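Local coordinates for peptidase M42 (Thaumarchaeota archaeon SCGC AB-539-E09, PDB 5DS0), which probably cleaves amino acids from the N-termini of peptides, as a TET-type M42 aminopeptidase of twelve subunits whose chain binds two cobalt ions at neighbouring sites, at residues Ile270-Leu275 with Gly311-Val316; Pro59-Ala64 with Pro230-Val235; Val70-Ser75 with Gly89-Gln94; Arg100-Thr105 with Pro158-Ser163. All coordinates share one frame; numbering follows the deposited sequence.

Contact 1: residues Ile270-Leu275 with Gly311-Val316; sequences IPNQPL and GCPSVV
The backbone turning into helix 273-285 passes beside the start of strand 314-322, with the CA atoms of Pro271 and Val315, and equally those of Asn272 and Pro313, 5.4 Å apart. No hydrogen bond crosses; side chains of 270-275 pack on the backbone and side chains of 311-316. Leu275 does most of it: CG stands anti to its own N (chi1 175°), which sends CD2 across the strand to lie 3.6 Å from Ser314 C and 3.9 Å from Val315 CB, its chain crossing the valine obliquely. Pro271 adds its CB, 4.1 Å from Val315 CG2. Asn272 and Pro313 run side by side in the same direction, their CB atoms 3.8 Å apart.

Asn272 is the N-cap of helix 273-285. It turns CG anti to N (chi1 172°), and OD1 accepts from Leu275 N at 2.7 Å, the donor lying in the amide carbonyl plane; Asn272 ND2 gives a hydrogen bond to Phe358 O near the C-terminus. An alanine here removes the cap on Leu275 N and the bond to Phe358 O, and would probably loosen the helix start and its tie to the C-terminal tail. Gln273 NE2 folds back onto Pro271 O at 3.1 Å, from above the carbonyl plane. Ser314 faces the other way, its OG donating to Cys312 O. Strand 314-322 is bracketed in the mixed sheet by 232-240 and 261-263, and Val315 reaches Leu234 and Leu262 on them. Phe22 and Arg24 of a second subunit pack on Ile270, Asn272, Gln273 and Pro274.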
loop_
_atom_site.group_PDB
_atom_site.type_symbol
_atom_site.label_atom_id
_atom_site.label_comp_id
_atom_site.label_asym_id
_atom_site.label_seq_id
_atom_site.Cartn_x
_atom_site.Cartn_y
_atom_site.Cartn_z
ATOM N N ILE C 270 19.948 -36.320 4.279
ATOM C CA ILE C 270 20.219 -36.887 2.961
ATOM C C ILE C 270 20.573 -38.359 3.141
ATOM O O ILE C 270 21.563 -38.689 3.798
ATOM C CB ILE C 270 21.406 -36.193 2.279
ATOM C CG1 ILE C 270 21.134 -34.697 2.144
ATOM C CG2 ILE C 270 21.666 -36.810 0.900
ATOM C CD1 ILE C 270 22.350 -33.840 2.361
ATOM N N PRO C 271 19.765 -39.262 2.581
ATOM C CA PRO C 271 19.972 -40.666 2.945
ATOM C C PRO C 271 21.335 -41.202 2.506
ATOM O O PRO C 271 21.920 -40.673 1.566
ATOM C CB PRO C 271 18.835 -41.386 2.204
ATOM C CG PRO C 271 18.460 -40.467 1.094
ATOM C CD PRO C 271 18.677 -39.089 1.609
ATOM N N ASN C 272 21.810 -42.243 3.183
ATOM C CA ASN C 272 22.947 -43.025 2.727
ATOM C C ASN C 272 22.647 -43.567 1.337
ATOM O O ASN C 272 21.603 -44.171 1.115
ATOM C CB ASN C 272 23.218 -44.175 3.696
ATOM C CG ASN C 272 24.279 -45.146 3.178
ATOM O OD1 ASN C 272 23.976 -46.096 2.441
ATOM N ND2 ASN C 272 25.504 -44.960 3.618
ATOM N N GLN C 273 23.557 -43.332 0.403
ATOM C CA GLN C 273 23.273 -43.627 -0.995
ATOM C C GLN C 273 23.277 -45.126 -1.335
ATOM O O GLN C 273 22.360 -45.600 -2.003
ATOM C CB GLN C 273 24.195 -42.829 -1.907
ATOM C CG GLN C 273 23.895 -41.337 -1.890
ATOM C CD GLN C 273 22.491 -41.021 -2.402
ATOM O OE1 GLN C 273 22.191 -41.223 -3.574
ATOM N NE2 GLN C 273 21.632 -40.507 -1.524
ATOM N N PRO C 274 24.292 -45.878 -0.871
ATOM C CA PRO C 274 24.229 -47.338 -1.007
ATOM C C PRO C 274 22.934 -47.966 -0.479
ATOM O O PRO C 274 22.379 -48.853 -1.116
ATOM C CB PRO C 274 25.420 -47.806 -0.173
ATOM C CG PRO C 274 26.409 -46.703 -0.314
ATOM C CD PRO C 274 25.621 -45.434 -0.408
ATOM N N LEU C 275 22.473 -47.514 0.687
ATOM C CA LEU C 275 21.247 -48.028 1.288
ATOM C C LEU C 275 20.034 -47.653 0.444
ATOM O O LEU C 275 19.124 -48.465 0.279
ATOM C CB LEU C 275 21.067 -47.501 2.709
ATOM C CG LEU C 275 19.746 -47.859 3.422
ATOM C CD1 LEU C 275 19.495 -49.356 3.445
ATOM C CD2 LEU C 275 19.732 -47.311 4.844
ATOM N N GLY C 311 27.280 -42.163 13.558
ATOM C CA GLY C 311 26.423 -42.124 12.394
ATOM C C GLY C 311 25.758 -43.462 12.213
ATOM O O GLY C 311 26.221 -44.484 12.729
ATOM N N CYS C 312 24.667 -43.455 11.473
ATOM C CA CYS C 312 23.926 -44.669 11.202
ATOM C C CYS C 312 23.257 -44.520 9.851
ATOM O O CYS C 312 22.442 -43.614 9.674
ATOM C CB CYS C 312 22.873 -44.882 12.287
ATOM S SG CYS C 312 21.732 -46.220 11.930
ATOM N N PRO C 313 23.597 -45.380 8.885
ATOM C CA PRO C 313 22.933 -45.283 7.586
ATOM C C PRO C 313 21.427 -45.480 7.735
ATOM O O PRO C 313 20.976 -46.432 8.373
ATOM C CB PRO C 313 23.545 -46.429 6.770
ATOM C CG PRO C 313 24.709 -46.900 7.543
ATOM C CD PRO C 313 24.459 -46.559 8.975
ATOM N N SER C 314 20.654 -44.569 7.155
ATOM C CA SER C 314 19.211 -44.592 7.325
ATOM C C SER C 314 18.501 -44.181 6.069
ATOM O O SER C 314 19.074 -43.517 5.202
ATOM C CB SER C 314 18.784 -43.646 8.450
ATOM O OG SER C 314 19.608 -43.818 9.586
ATOM N N VAL C 315 17.242 -44.581 5.986
ATOM C CA VAL C 315 16.418 -44.249 4.853
ATOM C C VAL C 315 14.983 -44.120 5.339
ATOM O O VAL C 315 14.592 -44.802 6.258
ATOM C CB VAL C 315 16.590 -45.319 3.752
ATOM C CG1 VAL C 315 15.655 -46.500 3.950
ATOM C CG2 VAL C 315 16.401 -44.713 2.384
ATOM N N VAL C 316 14.216 -43.217 4.738
ATOM C CA VAL C 316 12.804 -43.070 5.104
ATOM C C VAL C 316 11.904 -43.700 4.053
ATOM O O VAL C 316 12.013 -43.411 2.869
ATOM C CB VAL C 316 12.383 -41.604 5.260
ATOM C CG1 VAL C 316 10.946 -41.511 5.727
ATOM C CG2 VAL C 316 13.292 -40.877 6.235
#

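Contact 2: residues Pro59-Ala64 with Pro230-Val235; sequences PRILMA and PDVALV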
loop_
_atom_site.group_PDB
_atom_site.type_symbol
_atom_site.label_atom_id
_atom_site.label_comp_id
_atom_site.label_asym_id
_atom_site.label_seq_id
_atom_site.Cartn_x
_atom_site.Cartn_y
_atom_site.Cartn_z
ATOM N N PRO C 59 23.922 -57.283 12.535
ATOM C CA PRO C 59 23.629 -55.855 12.718
ATOM C C PRO C 59 22.301 -55.595 13.398
ATOM O O PRO C 59 21.389 -56.418 13.314
ATOM C CB PRO C 59 23.564 -55.331 11.285
ATOM C CG PRO C 59 23.079 -56.501 10.494
ATOM C CD PRO C 59 23.572 -57.746 11.181
ATOM N N ARG C 60 22.203 -54.460 14.074
ATOM C CA ARG C 60 20.951 -54.030 14.674
ATOM C C ARG C 60 20.191 -53.134 13.698
ATOM O O ARG C 60 20.690 -52.077 13.297
ATOM C CB ARG C 60 21.211 -53.273 15.969
ATOM C CG ARG C 60 21.885 -54.101 17.036
ATOM C CD ARG C 60 21.985 -53.331 18.340
ATOM N NE ARG C 60 22.695 -54.098 19.364
ATOM C CZ ARG C 60 22.883 -53.698 20.619
ATOM N NH1 ARG C 60 22.410 -52.532 21.046
ATOM N NH2 ARG C 60 23.544 -54.476 21.465
ATOM N N ILE C 61 18.995 -53.580 13.314
ATOM C CA ILE C 61 18.101 -52.812 12.450
ATOM C C ILE C 61 17.091 -52.075 13.319
ATOM O O ILE C 61 16.353 -52.695 14.074
ATOM C CB ILE C 61 17.253 -53.692 11.497
ATOM C CG1 ILE C 61 18.044 -54.851 10.898
ATOM C CG2 ILE C 61 16.672 -52.846 10.389
ATOM C CD1 ILE C 61 19.257 -54.448 10.115
ATOM N N LEU C 62 17.040 -50.759 13.193
ATOM C CA LEU C 62 16.034 -49.976 13.893
ATOM C C LEU C 62 14.945 -49.559 12.916
ATOM O O LEU C 62 15.236 -48.872 11.934
ATOM C CB LEU C 62 16.669 -48.742 14.535
ATOM C CG LEU C 62 15.718 -47.737 15.188
ATOM C CD1 LEU C 62 14.764 -48.403 16.158
ATOM C CD2 LEU C 62 16.504 -46.658 15.906
HETATM N N MSE C 63 13.713 -49.984 13.178
HETATM C CA MSE C 63 12.560 -49.457 12.479
HETATM C C MSE C 63 11.812 -48.574 13.417
HETATM O O MSE C 63 11.548 -48.961 14.549
HETATM C CB MSE C 63 11.601 -50.540 12.075
HETATM C CG MSE C 63 12.158 -51.428 10.981
HETATM SE SE MSE C 63 10.628 -52.399 10.199
HETATM C CE MSE C 63 10.319 -53.721 11.626
ATOM N N ALA C 64 11.436 -47.386 12.971
ATOM C CA ALA C 64 10.782 -46.436 13.852
ATOM C C ALA C 64 9.579 -45.798 13.197
ATOM O O ALA C 64 9.643 -45.403 12.036
ATOM C CB ALA C 64 11.761 -45.359 14.269
ATOM N N PRO C 230 21.897 -48.519 16.818
ATOM C CA PRO C 230 21.599 -49.226 15.579
ATOM C C PRO C 230 22.715 -49.144 14.546
ATOM O O PRO C 230 23.441 -48.141 14.489
ATOM C CB PRO C 230 20.360 -48.495 15.069
ATOM C CG PRO C 230 20.554 -47.088 15.531
ATOM C CD PRO C 230 21.224 -47.205 16.873
ATOM N N ASP C 231 22.815 -50.180 13.717
ATOM C CA ASP C 231 23.774 -50.220 12.611
ATOM C C ASP C 231 23.154 -49.751 11.281
ATOM O O ASP C 231 23.870 -49.332 10.362
ATOM C CB ASP C 231 24.341 -51.629 12.469
ATOM C CG ASP C 231 25.139 -52.052 13.679
ATOM O OD1 ASP C 231 26.201 -51.449 13.924
ATOM O OD2 ASP C 231 24.688 -52.970 14.414
ATOM N N VAL C 232 21.834 -49.854 11.174
ATOM C CA VAL C 232 21.095 -49.343 10.033
ATOM C C VAL C 232 19.671 -49.029 10.489
ATOM O O VAL C 232 19.135 -49.710 11.366
ATOM C CB VAL C 232 21.084 -50.362 8.870
ATOM C CG1 VAL C 232 20.583 -51.705 9.337
ATOM C CG2 VAL C 232 20.236 -49.882 7.705
ATOM N N ALA C 233 19.045 -48.026 9.877
ATOM C CA ALA C 233 17.711 -47.615 10.288
ATOM C C ALA C 233 16.727 -47.472 9.133
ATOM O O ALA C 233 17.042 -46.874 8.110
ATOM C CB ALA C 233 17.802 -46.313 11.055
ATOM N N LEU C 234 15.519 -47.994 9.330
ATOM C CA LEU C 234 14.417 -47.804 8.398
ATOM C C LEU C 234 13.337 -47.021 9.110
ATOM O O LEU C 234 12.671 -47.542 9.985
ATOM C CB LEU C 234 13.837 -49.131 7.960
ATOM C CG LEU C 234 14.797 -50.157 7.381
ATOM C CD1 LEU C 234 14.027 -51.427 7.040
ATOM C CD2 LEU C 234 15.515 -49.613 6.156
ATOM N N VAL C 235 13.182 -45.753 8.767
ATOM C CA VAL C 235 12.161 -44.944 9.386
ATOM C C VAL C 235 10.921 -44.968 8.526
ATOM O O VAL C 235 10.989 -44.771 7.315
ATOM C CB VAL C 235 12.647 -43.515 9.578
ATOM C CG1 VAL C 235 11.507 -42.624 10.023
ATOM C CG2 VAL C 235 13.758 -43.499 10.602
#
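Strands 60-64 and 232-235 lie side by side and parallel, 4.7 Å between axes; the run from Ile61 to Ala64 and from Val232 to Val235 is buried, whereas Arg60 and Asp231 at the start are partly exposed. In the buried part, the backbone of Leu62 is held twice by the neighbouring strand: its N donates to Val232 O at 3.0 Å and its O accepts from Leu234 N at 2.8 Å, nearly along the C=O axis. Leu62 CB lies alongside Pro230 CB at 3.7 Å, on the face that Ala233 shares and helix 302-305 covers; Ile61, Val232, Met63 (selenomethionine) and Leu234 line the other. These are central strands of the peptidase's mixed sheet, and both run on to metal ligands, His66 and Glu237.

At the partly exposed end charge takes over. Asp231 OD2 takes Arg60 N at 2.9 Å on its anti lone pair, almost straight (173°), and also forms a salt bridge with Arg58. Arg60 O accepts twice, from Asp231 N and Val232 N, while its extended side chain leads off to Val228 O. An alanine in place of Asp231 removes the carboxylate that Arg60 N and Arg58 share, and would probably let the start of the strand fray.

Contact 3: residues Val70-Ser75 with Gly89-Gln94; sequences VGFIVS and GGWWSQ
This is an aromatic contact between the beginning of strand 71-77 and the loop that follows strand 82-88, beside the metal centre. Trp91 carries it, its CG held beside its own backbone N (chi1 -77°) so that the indole reaches across to the strand. Phe72 lies over one face in an offset stack, its ring centroid 4.5 Å from that of the five-membered ring and the planes 20° apart; Phe72 CZ comes 3.4 Å from Trp91 CZ2. On the opposite side of the indole plane, out toward the rim, sits Val70 CG2. The ring is thus pinched between Phe72 of the strand and Val70 just before it, and its rotation is further fixed by Trp91 NE1 donating to Gly71 O at 3.0 Å, a bent bond (139°) that meets the carbonyl from above its plane.

Gly89 comes close to Val70 CG1, where a side chain would clash. Phe72 also meets Phe85 edge-to-face. The loop and strand together border the dinuclear site: Gly90 O hydrogen-bonds His325 ND1, a second-shell tie to a cobalt ligand, and the side chain of Val70, about 5 Å from a cobalt ion, touches the ligand Glu215, at the place where the barrel of an M42 peptidase meets the mixed sheet that carries metal ligands.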
loop_
_atom_site.group_PDB
_atom_site.type_symbol
_atom_site.label_atom_id
_atom_site.label_comp_id
_atom_site.label_asym_id
_atom_site.label_seq_id
_atom_site.Cartn_x
_atom_site.Cartn_y
_atom_site.Cartn_z
ATOM N N VAL C 70 -0.349 -34.860 16.174
ATOM C CA VAL C 70 -0.527 -33.449 16.431
ATOM C C VAL C 70 -1.761 -33.285 17.296
ATOM O O VAL C 70 -2.713 -34.049 17.183
ATOM C CB VAL C 70 -0.629 -32.630 15.138
ATOM C CG1 VAL C 70 0.695 -32.707 14.380
ATOM C CG2 VAL C 70 -1.790 -33.088 14.267
ATOM N N GLY C 71 -1.705 -32.293 18.177
ATOM C CA GLY C 71 -2.773 -32.046 19.131
ATOM C C GLY C 71 -2.705 -30.650 19.712
ATOM O O GLY C 71 -2.184 -29.733 19.098
ATOM N N PHE C 72 -3.284 -30.485 20.895
ATOM C CA PHE C 72 -3.273 -29.190 21.583
ATOM C C PHE C 72 -3.154 -29.419 23.086
ATOM O O PHE C 72 -3.223 -30.557 23.561
ATOM C CB PHE C 72 -4.541 -28.376 21.284
ATOM C CG PHE C 72 -5.042 -28.524 19.886
ATOM C CD1 PHE C 72 -5.890 -29.561 19.547
ATOM C CD2 PHE C 72 -4.648 -27.646 18.898
ATOM C CE1 PHE C 72 -6.344 -29.715 18.247
ATOM C CE2 PHE C 72 -5.099 -27.800 17.596
ATOM C CZ PHE C 72 -5.953 -28.830 17.273
ATOM N N ILE C 73 -3.003 -28.330 23.819
ATOM C CA ILE C 73 -2.890 -28.389 25.244
ATOM C C ILE C 73 -3.592 -27.165 25.817
ATOM O O ILE C 73 -3.498 -26.073 25.256
ATOM C CB ILE C 73 -1.406 -28.453 25.659
ATOM C CG1 ILE C 73 -1.270 -28.700 27.160
ATOM C CG2 ILE C 73 -0.654 -27.181 25.269
ATOM C CD1 ILE C 73 0.113 -29.156 27.559
ATOM N N VAL C 74 -4.265 -27.342 26.951
ATOM C CA VAL C 74 -5.023 -26.255 27.565
ATOM C C VAL C 74 -4.060 -25.221 28.156
ATOM O O VAL C 74 -3.194 -25.553 28.968
ATOM C CB VAL C 74 -5.961 -26.760 28.680
ATOM C CG1 VAL C 74 -6.714 -25.611 29.315
ATOM C CG2 VAL C 74 -6.952 -27.758 28.130
ATOM N N SER C 75 -4.222 -23.964 27.746
ATOM C CA SER C 75 -3.352 -22.880 28.218
ATOM C C SER C 75 -4.028 -21.961 29.238
ATOM O O SER C 75 -3.345 -21.243 29.947
ATOM C CB SER C 75 -2.799 -22.071 27.036
ATOM O OG SER C 75 -3.796 -21.299 26.398
ATOM N N GLY C 89 2.703 -29.552 17.951
ATOM C CA GLY C 89 3.052 -29.956 16.586
ATOM C C GLY C 89 2.523 -28.919 15.626
ATOM O O GLY C 89 1.800 -28.014 16.023
ATOM N N GLY C 90 2.902 -29.048 14.364
ATOM C CA GLY C 90 2.585 -28.043 13.359
ATOM C C GLY C 90 1.183 -28.204 12.827
ATOM O O GLY C 90 0.843 -29.260 12.296
ATOM N N TRP C 91 0.372 -27.160 12.981
ATOM C CA TRP C 91 -0.989 -27.103 12.453
ATOM C C TRP C 91 -1.129 -25.921 11.510
ATOM O O TRP C 91 -0.584 -24.875 11.757
ATOM C CB TRP C 91 -1.992 -26.870 13.586
ATOM C CG TRP C 91 -2.316 -28.038 14.418
ATOM C CD1 TRP C 91 -1.721 -28.405 15.579
ATOM C CD2 TRP C 91 -3.358 -28.980 14.188
ATOM N NE1 TRP C 91 -2.314 -29.537 16.080
ATOM C CE2 TRP C 91 -3.323 -29.911 15.237
ATOM C CE3 TRP C 91 -4.316 -29.132 13.191
ATOM C CZ2 TRP C 91 -4.208 -30.980 15.315
ATOM C CZ3 TRP C 91 -5.195 -30.189 13.279
ATOM C CH2 TRP C 91 -5.135 -31.098 14.327
ATOM N N TRP C 92 -1.900 -26.085 10.450
ATOM C CA TRP C 92 -2.331 -24.952 9.644
ATOM C C TRP C 92 -3.600 -24.370 10.258
ATOM O O TRP C 92 -4.572 -25.104 10.473
ATOM C CB TRP C 92 -2.611 -25.421 8.220
ATOM C CG TRP C 92 -2.885 -24.330 7.238
ATOM C CD1 TRP C 92 -2.527 -23.036 7.341
ATOM C CD2 TRP C 92 -3.543 -24.472 5.983
ATOM N NE1 TRP C 92 -2.936 -22.341 6.231
ATOM C CE2 TRP C 92 -3.565 -23.207 5.379
ATOM C CE3 TRP C 92 -4.121 -25.548 5.311
ATOM C CZ2 TRP C 92 -4.141 -22.983 4.138
ATOM C CZ3 TRP C 92 -4.684 -25.329 4.079
ATOM C CH2 TRP C 92 -4.693 -24.057 3.502
ATOM N N SER C 93 -3.620 -23.071 10.534
ATOM C CA SER C 93 -4.750 -22.489 11.255
ATOM C C SER C 93 -6.065 -22.673 10.482
ATOM O O SER C 93 -7.130 -22.864 11.079
ATOM C CB SER C 93 -4.509 -21.019 11.551
ATOM O OG SER C 93 -4.649 -20.249 10.367
ATOM N N GLN C 94 -5.985 -22.690 9.160
ATOM C CA GLN C 94 -7.199 -22.731 8.342
ATOM C C GLN C 94 -8.017 -24.038 8.386
ATOM O O GLN C 94 -9.176 -24.051 7.961
ATOM C CB GLN C 94 -6.853 -22.362 6.917
ATOM C CG GLN C 94 -6.207 -20.985 6.838
ATOM C CD GLN C 94 -6.478 -20.280 5.515
ATOM O OE1 GLN C 94 -7.609 -20.293 5.016
ATOM N NE2 GLN C 94 -5.449 -19.674 4.938
#

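Contact 4: residues Arg100-Thr105 with Pro158-Ser163; sequences RVVVRT and PIVPWS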
loop_
_atom_site.group_PDB
_atom_site.type_symbol
_atom_site.label_atom_id
_atom_site.label_comp_id
_atom_site.label_asym_id
_atom_site.label_seq_id
_atom_site.Cartn_x
_atom_site.Cartn_y
_atom_site.Cartn_z
ATOM N N ARG C 100 -14.163 -30.524 16.051
ATOM C CA ARG C 100 -14.409 -31.147 17.338
ATOM C C ARG C 100 -13.111 -31.637 17.921
ATOM O O ARG C 100 -12.287 -32.237 17.235
ATOM C CB ARG C 100 -15.329 -32.339 17.199
ATOM C CG ARG C 100 -16.719 -32.025 16.674
ATOM C CD ARG C 100 -17.259 -33.269 16.017
ATOM N NE ARG C 100 -18.663 -33.205 15.629
ATOM C CZ ARG C 100 -19.686 -33.616 16.382
ATOM N NH1 ARG C 100 -19.476 -34.045 17.617
ATOM N NH2 ARG C 100 -20.929 -33.566 15.904
ATOM N N VAL C 101 -12.945 -31.408 19.213
ATOM C CA VAL C 101 -11.788 -31.890 19.925
ATOM C C VAL C 101 -12.253 -32.548 21.190
ATOM O O VAL C 101 -13.410 -32.417 21.585
ATOM C CB VAL C 101 -10.813 -30.748 20.280
ATOM C CG1 VAL C 101 -10.213 -30.142 19.013
ATOM C CG2 VAL C 101 -11.490 -29.671 21.125
ATOM N N VAL C 102 -11.334 -33.249 21.833
ATOM C CA VAL C 102 -11.604 -33.831 23.131
ATOM C C VAL C 102 -10.393 -33.633 24.047
ATOM O O VAL C 102 -9.249 -33.869 23.662
ATOM C CB VAL C 102 -12.050 -35.315 23.019
ATOM C CG1 VAL C 102 -11.150 -36.108 22.098
ATOM C CG2 VAL C 102 -12.081 -35.972 24.380
ATOM N N VAL C 103 -10.690 -33.209 25.269
ATOM C CA VAL C 103 -9.705 -32.875 26.266
ATOM C C VAL C 103 -9.695 -33.977 27.290
ATOM O O VAL C 103 -10.758 -34.402 27.735
ATOM C CB VAL C 103 -10.118 -31.596 27.007
ATOM C CG1 VAL C 103 -9.034 -31.163 27.973
ATOM C CG2 VAL C 103 -10.417 -30.476 26.032
ATOM N N ARG C 104 -8.517 -34.432 27.689
ATOM C CA ARG C 104 -8.440 -35.440 28.742
ATOM C C ARG C 104 -8.154 -34.799 30.088
ATOM O O ARG C 104 -7.059 -34.293 30.321
ATOM C CB ARG C 104 -7.389 -36.503 28.441
ATOM C CG ARG C 104 -7.487 -37.685 29.387
ATOM C CD ARG C 104 -6.477 -38.767 29.059
ATOM N NE ARG C 104 -5.110 -38.285 29.250
ATOM C CZ ARG C 104 -4.021 -38.884 28.774
ATOM N NH1 ARG C 104 -4.120 -40.010 28.077
ATOM N NH2 ARG C 104 -2.826 -38.352 28.997
ATOM N N THR C 105 -9.159 -34.803 30.959
ATOM C CA THR C 105 -9.034 -34.263 32.306
ATOM C C THR C 105 -8.864 -35.399 33.298
ATOM O O THR C 105 -8.932 -36.571 32.925
ATOM C CB THR C 105 -10.285 -33.450 32.703
ATOM O OG1 THR C 105 -11.430 -34.305 32.755
ATOM C CG2 THR C 105 -10.535 -32.343 31.705
ATOM N N PRO C 158 -4.015 -32.237 28.085
ATOM C CA PRO C 158 -3.847 -32.539 26.657
ATOM C C PRO C 158 -5.149 -32.628 25.881
ATOM O O PRO C 158 -6.192 -32.955 26.438
ATOM C CB PRO C 158 -3.164 -33.899 26.671
ATOM C CG PRO C 158 -3.673 -34.547 27.905
ATOM C CD PRO C 158 -3.825 -33.441 28.914
ATOM N N ILE C 159 -5.065 -32.313 24.597
ATOM C CA ILE C 159 -6.222 -32.250 23.708
ATOM C C ILE C 159 -5.901 -32.922 22.382
ATOM O O ILE C 159 -4.822 -32.724 21.822
ATOM C CB ILE C 159 -6.603 -30.792 23.404
ATOM C CG1 ILE C 159 -6.655 -29.968 24.695
ATOM C CG2 ILE C 159 -7.941 -30.735 22.678
ATOM C CD1 ILE C 159 -6.866 -28.487 24.475
ATOM N N VAL C 160 -6.835 -33.716 21.882
ATOM C CA VAL C 160 -6.697 -34.286 20.547
ATOM C C VAL C 160 -7.906 -34.003 19.688
ATOM O O VAL C 160 -8.988 -33.717 20.194
ATOM C CB VAL C 160 -6.523 -35.811 20.551
ATOM C CG1 VAL C 160 -5.228 -36.198 21.243
ATOM C CG2 VAL C 160 -7.724 -36.493 21.191
ATOM N N PRO C 161 -7.726 -34.103 18.374
ATOM C CA PRO C 161 -8.858 -34.058 17.474
ATOM C C PRO C 161 -9.819 -35.206 17.746
ATOM O O PRO C 161 -9.387 -36.283 18.140
ATOM C CB PRO C 161 -8.211 -34.232 16.088
ATOM C CG PRO C 161 -6.790 -33.837 16.257
ATOM C CD PRO C 161 -6.445 -34.230 17.656
ATOM N N TRP C 162 -11.102 -34.981 17.492
ATOM C CA TRP C 162 -12.089 -36.049 17.516
ATOM C C TRP C 162 -12.357 -36.491 16.097
ATOM O O TRP C 162 -12.821 -35.694 15.284
ATOM C CB TRP C 162 -13.383 -35.555 18.150
ATOM C CG TRP C 162 -14.378 -36.652 18.321
ATOM C CD1 TRP C 162 -14.456 -37.539 19.371
ATOM C CD2 TRP C 162 -15.426 -36.999 17.419
ATOM N NE1 TRP C 162 -15.488 -38.410 19.162
ATOM C CE2 TRP C 162 -16.103 -38.100 17.976
ATOM C CE3 TRP C 162 -15.863 -36.484 16.192
ATOM C CZ2 TRP C 162 -17.199 -38.700 17.344
ATOM C CZ3 TRP C 162 -16.955 -37.072 15.565
ATOM C CH2 TRP C 162 -17.609 -38.172 16.143
ATOM N N SER C 163 -12.069 -37.753 15.793
ATOM C CA SER C 163 -12.096 -38.239 14.411
ATOM C C SER C 163 -12.190 -39.753 14.310
ATOM O O SER C 163 -11.195 -40.454 14.457
ATOM C CB SER C 163 -10.838 -37.772 13.692
ATOM O OG SER C 163 -10.922 -38.039 12.307
#
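Backbone hydrogen bonds come first. Strands 100-105 and 158-161 run antiparallel, and four bonds join the two segments. Val102 and Val160 form a hydrogen-bonded pair, Val102 N to Val160 O at 2.9 Å and Val160 N to Val102 O at 3.0 Å. Arg104 N donates to Pro158 O at 3.0 Å, nearly along its C=O axis, and Trp162 N reaches Arg100 O at the same distance but from above the carbonyl plane.

The apolar contacts split between two faces. On one, Val102 CG1 and Val160 CG2 run side by side, 3.6 Å apart, each in the crowded position between backbone N and carbonyl carbon. On the other, Ile159 serves two valines: its CG2 touches Val101 CB at 3.7 Å and its CG1 lies alongside Val103 CG2 at 4.0 Å.

The arginines frame the ends. Arg100 extends beside Trp162, its CD 3.5 Å from the ring atom CE3, and carries NH2 on to Ser163 OG and Pro164 O of a third subunit. Arg104 is bent at chi3, bringing NH2 near Pro158 CG, and NH1 makes a salt bridge with Glu25.

Strand 100-105 is paired on its far side with 108-115, and 158-161 with 71-77 through Phe72, which completes the six-stranded antiparallel barrel. Val101, Val103 and Ile159 turn inward, meeting Phe72, Val74 and Ile138 on other strands of the wall, while Val160 packs against Phe17 and Pro19, in the loop after helix 2-15.

In the fold
The four contacts fall in two regions, each built round one sheet. Contacts 1 and 2 meet in the mixed sheet, where Pro313 O and Val315 O probably accept from Ala233 N and Val235 N; contacts 3 and 4 meet in the barrel, where Ile159 N probably donates to Phe72 O. The centres of contacts 1 and 4 are about 37 Å apart, on opposite sides of the chain's centre. Contacts 2 and 4 are buried strand pairings, one parallel and one antiparallel, with charged groups at their margins. Contact 1 is also buried, yet relies on apolar packing without a bond across. Contact 3, partly buried, depends on aromatic stacking close to the metals.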